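Local coordinates for IMC sub-compartment protein ISP1 (Toxoplasma gondii, PDB 4CHM) that adopts a pleckstrin homology fold in the parasite's inner membrane complex and belongs to a family critical for its replication, at residues G108-D111 with K112-V116. Residues are numbered along the deposited sequence; the frame is centred on the assembly and turned at random.
Sequences GVKD and KTCFV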
# COMPACT_ATOMS: atom_id res chain seq x y z
N GLY A 108 3.64 -8.53 5.73
CA GLY A 108 3.35 -8.58 7.16
C GLY A 108 3.26 -7.19 7.72
O GLY A 108 3.21 -6.20 6.96
N VAL A 109 3.16 -7.09 9.05
CA VAL A 109 2.79 -5.85 9.70
C VAL A 109 3.87 -4.80 9.50
O VAL A 109 3.57 -3.62 9.37
CB VAL A 109 2.50 -6.08 11.22
CG1 VAL A 109 2.10 -4.78 11.89
CG2 VAL A 109 1.38 -7.10 11.37
N LYS A 110 5.13 -5.24 9.42
CA LYS A 110 6.25 -4.30 9.38
C LYS A 110 6.33 -3.55 8.07
O LYS A 110 6.52 -2.35 8.06
CB LYS A 110 7.57 -5.01 9.66
CG LYS A 110 8.78 -4.08 9.60
CD LYS A 110 10.09 -4.88 9.74
CE LYS A 110 11.31 -3.97 9.63
NZ LYS A 110 12.42 -4.42 10.50
N ASP A 111 6.19 -4.28 6.98
CA ASP A 111 6.11 -3.66 5.68
C ASP A 111 4.87 -2.78 5.57
O ASP A 111 4.95 -1.70 5.09
CB ASP A 111 6.12 -4.72 4.58
CG ASP A 111 7.52 -4.96 4.04
OD1 ASP A 111 8.45 -4.33 4.49
OD2 ASP A 111 7.67 -5.77 3.14
N LYS A 112 3.75 -3.24 6.09
CA LYS A 112 2.53 -2.49 6.02
C LYS A 112 2.79 -1.15 6.73
O LYS A 112 2.50 -0.12 6.21
CB LYS A 112 1.42 -3.26 6.74
CG LYS A 112 0.03 -2.66 6.75
CD LYS A 112 -0.05 -1.41 7.61
CE LYS A 112 -1.21 -1.44 8.58
NZ LYS A 112 -1.01 -2.25 9.78
N THR A 113 3.41 -1.22 7.91
CA THR A 113 3.67 -0.03 8.69
C THR A 113 4.65 0.92 8.03
O THR A 113 4.38 2.09 7.94
CB THR A 113 4.18 -0.36 10.10
OG1 THR A 113 3.25 -1.19 10.77
CG2 THR A 113 4.34 0.88 10.88
N CYS A 114 5.74 0.38 7.51
CA CYS A 114 6.73 1.20 6.76
C CYS A 114 6.16 1.88 5.56
O CYS A 114 6.59 2.96 5.22
CB CYS A 114 7.93 0.36 6.31
SG CYS A 114 9.02 -0.09 7.65
N PHE A 115 5.30 1.18 4.83
CA PHE A 115 4.70 1.75 3.64
C PHE A 115 3.97 3.02 3.94
O PHE A 115 4.00 3.99 3.14
CB PHE A 115 3.73 0.78 2.97
CG PHE A 115 3.22 1.28 1.63
CD1 PHE A 115 4.08 1.37 0.53
CD2 PHE A 115 1.90 1.58 1.45
CE1 PHE A 115 3.61 1.76 -0.73
CE2 PHE A 115 1.42 2.05 0.21
CZ PHE A 115 2.29 2.13 -0.88
N VAL A 116 3.18 3.01 5.01
CA VAL A 116 2.39 4.19 5.39
C VAL A 116 3.30 5.40 5.63
O VAL A 116 3.08 6.47 5.07
CB VAL A 116 1.45 3.92 6.61
CG1 VAL A 116 0.83 5.20 7.13
CG2 VAL A 116 0.33 2.95 6.19
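The carbonyls of G108, V109, K110 and D111 accept the amide hydrogens of K112, T113, C114 and F115 in turn, forming the first alpha-helical turns of helix 109-125. G108 stands at the N-cap with an extended backbone, and its O accepts K112 N at 3.1 Å. The carbonyl of V109 carries a double load. T113 N reaches V109 O at 2.8 Å from one face of the carbonyl plane, while T113 OG1 donates to V109 O from the opposite face, also at 2.8 Å. With chi1 at -57°, the threonine hydroxyl is swung back beside its own amide, within range of the carbonyl one turn earlier; a beta-hydroxyl suits this partly exposed position because the helix itself supplies an acceptor. V109 CG1 lies 3.9 Å from T113 OG1, the two short branched side chains meeting at a slant. In the pleckstrin homology fold this is the C-terminal helix that follows the last strand. C114 CB lies 3.5 Å from K110 O, and this small residue is buried against L16 of helix 10-22, while F115 turns its ring away from the first turn to touch L16, V91 and L93. An acid suits the first turn, where the charge of D111 would oppose the helix dipole, and it also forms a salt bridge with R19. K110 NZ forms a salt bridge with D12, and K112 NZ hydrogen-bonds the backbone carbonyl of E88.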